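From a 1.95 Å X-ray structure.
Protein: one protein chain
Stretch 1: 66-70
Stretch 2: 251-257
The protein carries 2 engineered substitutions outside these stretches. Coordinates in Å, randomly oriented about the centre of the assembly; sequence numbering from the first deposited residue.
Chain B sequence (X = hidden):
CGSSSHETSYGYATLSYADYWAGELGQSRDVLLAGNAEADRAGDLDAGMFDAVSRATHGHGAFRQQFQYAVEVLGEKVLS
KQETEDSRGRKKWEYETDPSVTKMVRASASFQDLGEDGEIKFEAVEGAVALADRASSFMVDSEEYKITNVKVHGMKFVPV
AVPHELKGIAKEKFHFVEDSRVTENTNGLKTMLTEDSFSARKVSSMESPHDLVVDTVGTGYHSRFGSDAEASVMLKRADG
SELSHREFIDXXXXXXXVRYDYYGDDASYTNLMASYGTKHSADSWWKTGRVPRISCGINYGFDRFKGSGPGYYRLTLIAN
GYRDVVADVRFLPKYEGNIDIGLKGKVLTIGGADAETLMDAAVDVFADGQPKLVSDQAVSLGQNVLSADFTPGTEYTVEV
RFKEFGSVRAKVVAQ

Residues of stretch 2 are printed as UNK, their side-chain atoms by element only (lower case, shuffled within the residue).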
# COMPACT_ATOMS: atom_id res chain seq x y z
N GLN B 66 9.04 5.78 -18.85
CA GLN B 66 9.92 6.63 -19.68
C GLN B 66 11.38 6.30 -19.50
O GLN B 66 12.21 6.66 -20.34
CB GLN B 66 9.69 8.13 -19.36
CG GLN B 66 10.42 8.60 -18.09
CD GLN B 66 10.13 10.08 -17.81
OE1 GLN B 66 9.84 10.84 -18.72
NE2 GLN B 66 10.22 10.48 -16.55
N PHE B 67 11.72 5.64 -18.41
CA PHE B 67 13.11 5.32 -18.19
C PHE B 67 13.67 4.16 -19.03
O PHE B 67 14.71 4.30 -19.67
CB PHE B 67 13.32 5.04 -16.70
CG PHE B 67 13.03 6.24 -15.84
CD1 PHE B 67 13.97 7.26 -15.72
CD2 PHE B 67 11.80 6.36 -15.19
CE1 PHE B 67 13.69 8.41 -14.96
CE2 PHE B 67 11.51 7.51 -14.42
CZ PHE B 67 12.45 8.53 -14.31
N GLN B 68 12.97 3.03 -19.03
CA GLN B 68 13.43 1.85 -19.76
C GLN B 68 12.72 1.58 -21.08
O GLN B 68 13.20 0.78 -21.89
CB GLN B 68 13.28 0.60 -18.87
CG GLN B 68 14.35 0.45 -17.81
CD GLN B 68 15.59 -0.18 -18.36
OE1 GLN B 68 16.58 0.62 -18.66
NE2 GLN B 68 15.66 -1.41 -18.54
N TYR B 69 11.57 2.22 -21.29
CA TYR B 69 10.78 1.97 -22.49
C TYR B 69 10.66 3.15 -23.46
O TYR B 69 10.84 4.31 -23.06
CB TYR B 69 9.37 1.54 -22.07
CG TYR B 69 9.38 0.35 -21.12
CD1 TYR B 69 9.43 -0.97 -21.60
CD2 TYR B 69 9.41 0.53 -19.73
CE1 TYR B 69 9.51 -2.08 -20.72
CE2 TYR B 69 9.48 -0.57 -18.84
CZ TYR B 69 9.54 -1.86 -19.35
OH TYR B 69 9.65 -2.93 -18.49
N ALA B 70 10.35 2.84 -24.72
CA ALA B 70 10.16 3.84 -25.78
C ALA B 70 8.69 4.23 -25.62
O ALA B 70 7.79 3.47 -26.00
CB ALA B 70 10.41 3.22 -27.17
N UNK B 251 16.80 -1.82 -9.43
CA UNK B 251 16.31 -2.97 -10.17
C UNK B 251 15.19 -2.59 -11.16
O UNK B 251 15.29 -2.89 -12.35
c UNK B 251 15.36 -5.32 -9.97
c UNK B 251 14.55 -7.63 -11.39
c UNK B 251 14.00 -5.60 -10.16
c UNK B 251 15.91 -7.36 -11.20
c UNK B 251 16.30 -6.21 -10.50
o UNK B 251 14.17 -8.73 -12.13
c UNK B 251 15.81 -4.06 -9.22
c UNK B 251 13.58 -6.76 -10.87
N UNK B 252 14.13 -1.93 -10.70
CA UNK B 252 13.07 -1.60 -11.66
C UNK B 252 13.58 -0.64 -12.73
O UNK B 252 13.05 -0.63 -13.84
c UNK B 252 11.78 -1.01 -10.98
c UNK B 252 12.13 0.24 -10.12
c UNK B 252 11.11 -2.07 -10.12
N UNK B 253 14.61 0.14 -12.42
CA UNK B 253 15.12 1.07 -13.44
C UNK B 253 15.94 0.32 -14.49
O UNK B 253 16.35 0.89 -15.49
s UNK B 253 13.97 4.11 -13.13
c UNK B 253 15.97 2.18 -12.81
c UNK B 253 15.14 3.23 -12.04
c UNK B 253 12.68 4.46 -12.03
N UNK B 254 16.18 -0.96 -14.25
CA UNK B 254 16.89 -1.81 -15.21
C UNK B 254 16.00 -2.96 -15.70
O UNK B 254 16.41 -3.80 -16.53
c UNK B 254 18.17 -2.34 -14.57
c UNK B 254 19.27 -1.29 -14.60
o UNK B 254 19.75 -0.93 -15.67
n UNK B 254 19.62 -0.77 -13.44
N UNK B 255 14.77 -3.00 -15.18
CA UNK B 255 13.83 -4.05 -15.56
C UNK B 255 13.36 -3.92 -17.00
O UNK B 255 12.98 -2.84 -17.46
c UNK B 255 11.58 -6.31 -14.65
c UNK B 255 10.42 -4.56 -15.82
c UNK B 255 10.56 -7.21 -14.97
c UNK B 255 9.46 -6.78 -15.73
c UNK B 255 11.52 -4.98 -15.06
c UNK B 255 12.59 -4.00 -14.66
c UNK B 255 9.39 -5.45 -16.16
N UNK B 256 13.34 -5.05 -17.71
CA UNK B 256 12.88 -5.03 -19.08
C UNK B 256 11.55 -5.76 -19.30
O UNK B 256 10.56 -5.17 -19.74
c UNK B 256 14.94 -4.67 -20.51
o UNK B 256 14.62 -3.52 -20.71
n UNK B 256 16.17 -5.13 -20.76
c UNK B 256 13.92 -5.67 -19.99
N UNK B 257 11.52 -7.06 -19.00
CA UNK B 257 10.32 -7.83 -19.30
C UNK B 257 10.20 -9.14 -18.53
O UNK B 257 11.03 -9.44 -17.64
c UNK B 257 10.30 -8.05 -20.85
o UNK B 257 9.03 -8.56 -21.26
c UNK B 257 11.45 -9.00 -21.28
O HOH W 1 15.24 -1.07 -21.77
O HOH W 2 18.97 -0.65 -18.21

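Position 251 carries eight side-chain atoms, one carbon leading to a six-carbon ring that bears a single oxygen. This is a tyrosine, Tyr251, and its side chain stays out of reach of stretch 1; its backbone O instead accepts a hydrogen bond from N of position 254 (2.9 Å).

At position 252 there are three carbons, one of them carrying the other two directly beside CA. Such branching at CB identifies Val252. Its CA-to-CB bond points sideways and its side chain makes no contact with stretch 1.

Position 253 has an unbranched chain of two carbons, a sulfur and a terminal carbon, and the sulfur lies 3.6 Å from CG of Phe67. This can only be methionine. In Met253, CA to CB points sideways, but with chi1 and chi2 both m the chain's end comes nearer, placing SD over one face of the Phe67 ring, 4.0 Å from its centroid. CE lies over the face as well, 4.2 Å from the centroid, so sulfur-aromatic and CH-pi contacts occur together.

At position 254, two carbons end in one oxygen and one nitrogen, the short amide of asparagine. The CA-to-CB bond of Asn254 points away from stretch 1, yet a water bridges the gap, donating to Asn254 OD1 and to Gln68 OE1, each at 2.7 Å.

Position 255 shows one carbon and a six-carbon ring without a heteroatom, and a ring carbon approaches Tyr69 OH to 3.2 Å; hence Phe255. Its backbone O accepts a weak hydrogen bond from Gln68 NE2 (3.2 Å).

Position 256 again has two carbons with a terminal oxygen and nitrogen, the oxygen 3.2 Å from Gln68 NE2 at an angle too poor for a hydrogen bond: Asn256. Although CA to CB points away, the amide end comes nearer. Its OD1 accepts from a second water at 2.7 Å, and that water also donates to Gln68 O at 2.8 Å.

Position 257 has one carbon carrying an oxygen and another carbon, the pattern of threonine. Thr257 makes no contact with stretch 1, and its OG1 is hydrogen-bonded elsewhere in the structure.

The contact combines an apolar patch with polar anchoring. Met253 covers the Phe67 ring, whereas Gln68, which has the largest area covered in either stretch, reaches along the backbone of stretch 2 and packs its CG 3.1 Å from Met253 O. Tyr69 OH donates to Asn256 O at 2.7 Å, a shorter bond than the weak one from Gln68. Two waters add to this polar network, one joining Gln68 O to Asn256 OD1 and the other Gln68 OE1 to Asn254 OD1.

Stretch 2 251-257: YVMNFNT
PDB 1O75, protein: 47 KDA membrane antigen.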